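PDB 2YGK: DNA double-strand break repair nuclease NurA from Sulfolobus solfataricus, which processes the ends of double-stranded DNA as a manganese-dependent nuclease working with the HerA helicase in double-strand break repair. Local coordinates for residues Y38-I44 against K226-K231; I31-N36 against V219-T224. All blocks are in the same frame, centred on the assembly; numbering follows the deposited sequence.

Interactions 1 and 2 join the same two parts of the chain twice over: helix 17-38 runs straight into strand 39-41, and helix 216-223 leads into strand 228-236. Interaction 1 pairs the strands at the edge of the large mixed sheet, with backbone hydrogen bonds and an arginine reaching carbonyl oxygens; interaction 2 packs the preceding helices through methyl groups and a phenylalanine. Their centres are 12 Å apart, and Trp39 bridges them, its indole touching Leu220 and Thr224. Both are partly buried, at the margin of the subunit and away from the manganese site, but only interaction 2 comes within reach of the second subunit.

Interaction 1. Residues Y38-I44 against K226-K231; sequences YWNEYVI and KRGFSK
Phe229 O takes two N-H groups from one residue: Asn40 N at 2.8 Å, and Asn40 ND2 in a weak bond of 3.4 Å. The return bond, Phe229 N to Asn40 O, is 3.0 Å long and makes this an antiparallel hydrogen-bonded pair. On one face of the strand pair, Asn40 CB sits over the Phe229 ring, 3.6 Å from the centroid, a CH-pi contact, with the amide turned only 19° from the ring plane. Tyr42 CB meets that ring at its edge. Trp39, its CG anti to the backbone N (chi1 -173°), lays its indole on the other face, along the backbone from Gly228 to Ser230, and NE1 bonds weakly to Lys226 O. With an alanine here, the Gly228-Phe229 backbone would probably lose the indole that covers it there, and Lys226 O would keep Arg262 NH1 but lose its weak indole donor. Farther along, Tyr42 N bonds to Arg227 O at 2.9 Å. The extended Arg227 chain carries NH1 to Tyr42 O (2.8 Å), above the carbonyl plane, while NE bonds to Leu263 O; NH2 forms a salt bridge with Asp288, whose carboxylate also receives Tyr42 OH. Strand 39-41 forms one edge of the chain's mixed sheet, with strand 228-236 between it and strand 255-262; helix 280-291 packs Val283 and Met287 against Phe229.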
loop_
_atom_site.group_PDB
_atom_site.type_symbol
_atom_site.label_atom_id
_atom_site.label_comp_id
_atom_site.label_asym_id
_atom_site.label_seq_id
_atom_site.Cartn_x
_atom_site.Cartn_y
_atom_site.Cartn_z
ATOM N N TYR A 38 -28.603 4.542 -20.201
ATOM C CA TYR A 38 -28.551 4.510 -18.728
ATOM C C TYR A 38 -28.173 5.820 -18.043
ATOM O O TYR A 38 -27.950 5.803 -16.850
ATOM C CB TYR A 38 -27.507 3.508 -18.260
ATOM C CG TYR A 38 -27.815 2.045 -18.326
ATOM C CD1 TYR A 38 -28.982 1.538 -18.883
ATOM C CD2 TYR A 38 -26.888 1.151 -17.837
ATOM C CE1 TYR A 38 -29.197 0.151 -18.920
ATOM C CE2 TYR A 38 -27.090 -0.190 -17.867
ATOM C CZ TYR A 38 -28.226 -0.698 -18.403
ATOM O OH TYR A 38 -28.334 -2.069 -18.397
ATOM N N TRP A 39 -28.046 6.915 -18.781
ATOM C CA TRP A 39 -27.795 8.239 -18.186
ATOM C C TRP A 39 -29.006 9.191 -18.333
ATOM O O TRP A 39 -29.688 9.220 -19.377
ATOM C CB TRP A 39 -26.563 8.866 -18.823
ATOM C CG TRP A 39 -26.078 10.165 -18.206
ATOM C CD1 TRP A 39 -26.084 11.398 -18.795
ATOM C CD2 TRP A 39 -25.466 10.344 -16.921
ATOM N NE1 TRP A 39 -25.541 12.330 -17.943
ATOM C CE2 TRP A 39 -25.152 11.707 -16.791
ATOM C CE3 TRP A 39 -25.165 9.487 -15.873
ATOM C CZ2 TRP A 39 -24.547 12.241 -15.635
ATOM C CZ3 TRP A 39 -24.552 10.008 -14.718
ATOM C CH2 TRP A 39 -24.253 11.377 -14.613
ATOM N N ASN A 40 -29.262 9.967 -17.287
ATOM C CA ASN A 40 -30.349 10.933 -17.290
ATOM C C ASN A 40 -29.808 12.331 -17.105
ATOM O O ASN A 40 -29.187 12.624 -16.081
ATOM C CB ASN A 40 -31.357 10.610 -16.185
ATOM C CG ASN A 40 -31.979 9.243 -16.364
ATOM O OD1 ASN A 40 -32.971 9.069 -17.115
ATOM N ND2 ASN A 40 -31.387 8.242 -15.687
ATOM N N GLU A 41 -30.015 13.185 -18.098
ATOM C CA GLU A 41 -29.654 14.590 -17.977
ATOM C C GLU A 41 -30.551 15.235 -16.953
ATOM O O GLU A 41 -31.729 14.927 -16.885
ATOM C CB GLU A 41 -29.775 15.300 -19.324
ATOM C CG GLU A 41 -28.691 14.896 -20.281
ATOM C CD GLU A 41 -28.803 15.517 -21.669
ATOM O OE1 GLU A 41 -29.287 16.688 -21.788
ATOM O OE2 GLU A 41 -28.381 14.810 -22.642
ATOM N N TYR A 42 -29.997 16.097 -16.130
ATOM C CA TYR A 42 -30.782 16.891 -15.213
ATOM C C TYR A 42 -30.079 18.213 -15.038
ATOM O O TYR A 42 -29.297 18.413 -14.123
ATOM C CB TYR A 42 -30.968 16.183 -13.877
ATOM C CG TYR A 42 -31.867 16.925 -12.929
ATOM C CD1 TYR A 42 -33.144 17.311 -13.315
ATOM C CD2 TYR A 42 -31.452 17.243 -11.652
ATOM C CE1 TYR A 42 -33.983 17.995 -12.449
ATOM C CE2 TYR A 42 -32.281 17.926 -10.768
ATOM C CZ TYR A 42 -33.545 18.300 -11.171
ATOM O OH TYR A 42 -34.395 18.969 -10.315
ATOM N N VAL A 43 -30.370 19.127 -15.934
ATOM C CA VAL A 43 -29.604 20.341 -16.004
ATOM C C VAL A 43 -30.066 21.471 -15.049
ATOM O O VAL A 43 -29.234 22.261 -14.665
ATOM C CB VAL A 43 -29.430 20.786 -17.493
ATOM C CG1 VAL A 43 -30.678 21.494 -18.028
ATOM C CG2 VAL A 43 -28.192 21.648 -17.651
ATOM N N ILE A 44 -31.338 21.545 -14.643
ATOM C CA ILE A 44 -31.807 22.672 -13.772
ATOM C C ILE A 44 -31.661 22.377 -12.291
ATOM O O ILE A 44 -32.049 21.300 -11.844
ATOM C CB ILE A 44 -33.335 23.032 -13.932
ATOM C CG1 ILE A 44 -33.704 23.431 -15.360
ATOM C CG2 ILE A 44 -33.727 24.200 -13.000
ATOM C CD1 ILE A 44 -35.159 23.886 -15.504
ATOM N N LYS A 226 -22.934 16.064 -19.453
ATOM C CA LYS A 226 -23.862 16.969 -18.788
ATOM C C LYS A 226 -24.224 16.510 -17.371
ATOM O O LYS A 226 -24.193 15.312 -17.033
ATOM C CB LYS A 226 -25.126 17.153 -19.620
ATOM C CG LYS A 226 -24.964 18.036 -20.861
ATOM C CD LYS A 226 -25.320 19.466 -20.525
ATOM C CE LYS A 226 -24.919 20.486 -21.602
ATOM N NZ LYS A 226 -25.684 21.812 -21.416
ATOM N N ARG A 227 -24.556 17.485 -16.528
ATOM C CA ARG A 227 -25.049 17.205 -15.179
ATOM C C ARG A 227 -26.209 16.192 -15.200
ATOM O O ARG A 227 -27.125 16.310 -16.000
ATOM C CB ARG A 227 -25.496 18.511 -14.535
ATOM C CG ARG A 227 -26.206 18.382 -13.192
ATOM C CD ARG A 227 -26.682 19.774 -12.726
ATOM N NE ARG A 227 -27.011 19.854 -11.296
ATOM C CZ ARG A 227 -28.247 19.831 -10.792
ATOM N NH1 ARG A 227 -29.307 19.670 -11.576
ATOM N NH2 ARG A 227 -28.435 19.951 -9.479
ATOM N N GLY A 228 -26.155 15.202 -14.322
ATOM C CA GLY A 228 -27.168 14.172 -14.302
ATOM C C GLY A 228 -26.974 13.008 -13.337
ATOM O O GLY A 228 -26.282 13.099 -12.348
ATOM N N PHE A 229 -27.650 11.907 -13.631
ATOM C CA PHE A 229 -27.675 10.763 -12.759
ATOM C C PHE A 229 -27.934 9.509 -13.515
ATOM O O PHE A 229 -28.480 9.521 -14.589
ATOM C CB PHE A 229 -28.718 10.934 -11.666
ATOM C CG PHE A 229 -30.101 11.007 -12.164
ATOM C CD1 PHE A 229 -30.628 12.216 -12.623
ATOM C CD2 PHE A 229 -30.904 9.883 -12.178
ATOM C CE1 PHE A 229 -31.952 12.292 -13.094
ATOM C CE2 PHE A 229 -32.222 9.944 -12.650
ATOM C CZ PHE A 229 -32.743 11.145 -13.103
ATOM N N SER A 230 -27.509 8.398 -12.957
ATOM C CA SER A 230 -27.605 7.137 -13.671
ATOM C C SER A 230 -28.839 6.381 -13.274
ATOM O O SER A 230 -29.460 6.670 -12.261
ATOM C CB SER A 230 -26.425 6.273 -13.275
ATOM O OG SER A 230 -26.583 5.811 -11.948
ATOM N N LYS A 231 -29.147 5.348 -14.039
ATOM C CA LYS A 231 -30.004 4.301 -13.550
ATOM C C LYS A 231 -29.606 3.947 -12.101
ATOM O O LYS A 231 -28.418 3.914 -11.739
ATOM C CB LYS A 231 -29.896 3.087 -14.452
ATOM C CG LYS A 231 -30.557 1.851 -13.889
ATOM C CD LYS A 231 -30.931 0.841 -14.986
ATOM C CE LYS A 231 -32.055 -0.086 -14.499
ATOM N NZ LYS A 231 -32.046 -1.448 -15.095
#

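Interaction 2. Residues I31-N36 against V219-T224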
loop_
_atom_site.group_PDB
_atom_site.type_symbol
_atom_site.label_atom_id
_atom_site.label_comp_id
_atom_site.label_asym_id
_atom_site.label_seq_id
_atom_site.Cartn_x
_atom_site.Cartn_y
_atom_site.Cartn_z
ATOM N N ILE A 31 -20.003 -0.077 -25.283
ATOM C CA ILE A 31 -21.059 0.689 -24.614
ATOM C C ILE A 31 -21.164 2.211 -24.902
ATOM O O ILE A 31 -21.616 2.959 -24.035
ATOM C CB ILE A 31 -20.993 0.474 -23.054
ATOM C CG1 ILE A 31 -19.583 0.724 -22.515
ATOM C CG2 ILE A 31 -21.472 -0.931 -22.661
ATOM C CD1 ILE A 31 -19.189 2.179 -22.487
ATOM N N GLN A 32 -20.797 2.681 -26.093
ATOM C CA GLN A 32 -21.176 4.060 -26.494
ATOM C C GLN A 32 -22.713 4.198 -26.588
ATOM O O GLN A 32 -23.256 5.289 -26.365
ATOM C CB GLN A 32 -20.533 4.478 -27.831
ATOM C CG GLN A 32 -20.729 5.972 -28.206
ATOM C CD GLN A 32 -20.222 6.319 -29.613
ATOM O OE1 GLN A 32 -20.786 5.891 -30.627
ATOM N NE2 GLN A 32 -19.166 7.122 -29.671
ATOM N N ASP A 33 -23.387 3.087 -26.916
ATOM C CA ASP A 33 -24.860 3.011 -26.966
ATOM C C ASP A 33 -25.547 2.972 -25.580
ATOM O O ASP A 33 -26.409 3.810 -25.279
ATOM C CB ASP A 33 -25.347 1.820 -27.839
ATOM C CG ASP A 33 -24.329 0.661 -27.939
ATOM O OD1 ASP A 33 -23.272 0.684 -27.273
ATOM O OD2 ASP A 33 -24.589 -0.283 -28.719
ATOM N N LYS A 34 -25.160 2.002 -24.747
ATOM C CA LYS A 34 -25.843 1.756 -23.468
ATOM C C LYS A 34 -25.672 2.877 -22.449
ATOM O O LYS A 34 -26.512 3.049 -21.573
ATOM C CB LYS A 34 -25.411 0.412 -22.870
ATOM C CG LYS A 34 -25.884 -0.749 -23.709
ATOM C CD LYS A 34 -25.427 -2.102 -23.196
ATOM C CE LYS A 34 -25.918 -3.212 -24.144
ATOM N NZ LYS A 34 -25.486 -4.583 -23.743
ATOM N N VAL A 35 -24.597 3.646 -22.564
ATOM C CA VAL A 35 -24.379 4.754 -21.647
ATOM C C VAL A 35 -25.577 5.662 -21.662
ATOM O O VAL A 35 -26.230 5.857 -20.647
ATOM C CB VAL A 35 -23.144 5.587 -22.016
ATOM C CG1 VAL A 35 -23.220 6.954 -21.384
ATOM C CG2 VAL A 35 -21.895 4.879 -21.576
ATOM N N ASN A 36 -25.876 6.195 -22.837
ATOM C CA ASN A 36 -26.948 7.182 -22.994
ATOM C C ASN A 36 -28.333 6.598 -22.667
ATOM O O ASN A 36 -29.196 7.311 -22.172
ATOM C CB ASN A 36 -26.883 7.790 -24.400
ATOM C CG ASN A 36 -25.513 8.409 -24.705
ATOM O OD1 ASN A 36 -24.906 9.074 -23.854
ATOM N ND2 ASN A 36 -25.019 8.178 -25.918
ATOM N N VAL A 219 -16.733 4.676 -17.219
ATOM C CA VAL A 219 -17.601 4.667 -18.392
ATOM C C VAL A 219 -18.439 5.953 -18.490
ATOM O O VAL A 219 -18.490 6.564 -19.538
ATOM C CB VAL A 219 -18.502 3.394 -18.423
ATOM C CG1 VAL A 219 -19.689 3.600 -19.259
ATOM C CG2 VAL A 219 -17.743 2.237 -18.981
ATOM N N LEU A 220 -19.055 6.391 -17.400
ATOM C CA LEU A 220 -19.877 7.624 -17.439
ATOM C C LEU A 220 -19.108 8.930 -17.643
ATOM O O LEU A 220 -19.648 9.917 -18.142
ATOM C CB LEU A 220 -20.698 7.766 -16.162
ATOM C CG LEU A 220 -21.711 6.664 -15.900
ATOM C CD1 LEU A 220 -22.083 6.675 -14.432
ATOM C CD2 LEU A 220 -22.935 6.814 -16.848
ATOM N N GLU A 221 -17.857 8.957 -17.218
ATOM C CA GLU A 221 -17.032 10.155 -17.347
ATOM C C GLU A 221 -16.556 10.273 -18.763
ATOM O O GLU A 221 -16.352 11.373 -19.254
ATOM C CB GLU A 221 -15.854 10.107 -16.387
ATOM C CG GLU A 221 -16.246 10.318 -14.909
ATOM C CD GLU A 221 -15.083 10.124 -13.931
ATOM O OE1 GLU A 221 -13.915 9.983 -14.372
ATOM O OE2 GLU A 221 -15.346 10.124 -12.703
ATOM N N LEU A 222 -16.387 9.134 -19.427
ATOM C CA LEU A 222 -15.946 9.152 -20.802
ATOM C C LEU A 222 -17.066 9.563 -21.735
ATOM O O LEU A 222 -16.856 10.448 -22.579
ATOM C CB LEU A 222 -15.364 7.795 -21.227
ATOM C CG LEU A 222 -13.972 7.473 -20.689
ATOM C CD1 LEU A 222 -13.575 6.160 -21.236
ATOM C CD2 LEU A 222 -12.968 8.544 -21.068
ATOM N N PHE A 223 -18.251 8.968 -21.556
ATOM C CA PHE A 223 -19.324 9.062 -22.554
ATOM C C PHE A 223 -20.532 9.938 -22.229
ATOM O O PHE A 223 -21.494 9.942 -22.982
ATOM C CB PHE A 223 -19.772 7.658 -22.930
ATOM C CG PHE A 223 -18.681 6.852 -23.557
ATOM C CD1 PHE A 223 -18.187 7.214 -24.786
ATOM C CD2 PHE A 223 -18.102 5.777 -22.885
ATOM C CE1 PHE A 223 -17.152 6.502 -25.360
ATOM C CE2 PHE A 223 -17.075 5.056 -23.449
ATOM C CZ PHE A 223 -16.594 5.410 -24.692
ATOM N N THR A 224 -20.482 10.679 -21.122
ATOM C CA THR A 224 -21.471 11.713 -20.835
ATOM C C THR A 224 -20.727 12.963 -20.390
ATOM O O THR A 224 -19.616 12.866 -19.840
ATOM C CB THR A 224 -22.445 11.276 -19.732
ATOM O OG1 THR A 224 -21.833 11.382 -18.442
ATOM C CG2 THR A 224 -22.913 9.848 -19.943
#
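Val219 meets helix 17-38 with its CG1 methyl, which touches Ile31 CD1 end on at 3.6 Å. The same methyl lies 3.4 Å from Val35 CG2, but here the two valines run alongside each other in opposing senses. One turn on, Phe223 lies crosswise to both Ile31 and Val35. With CG anti to its carbonyl carbon (chi1 -62°), Phe223 brings the CD2-CE2 side of its ring to Ile31 CD1, which lies 3.7 Å from CE2, while Val35 CG2 comes to Phe223 CB at 3.8 Å. The ring also stacks with Trp333 of the second subunit. Thr224, the first residue to leave the helix, turns its CG2 methyl to Val35 CG1. Its OG1 points back and bonds to Leu220 O at 2.6 Å, tying the hydroxyl into the last turn; Arg262 bonds to both of these oxygens. Val35 is therefore gripped by three residues of 219-224, and the contact is almost wholly apolar. The axes of residues 31-36 and 219-223 approach to 10.0 Å and cross at -96°, a near-perpendicular helix-helix packing in which helix 17-38 lies across the C-terminal end of helix 216-223, which belongs to the NurA domain, a member of the RNase H clan.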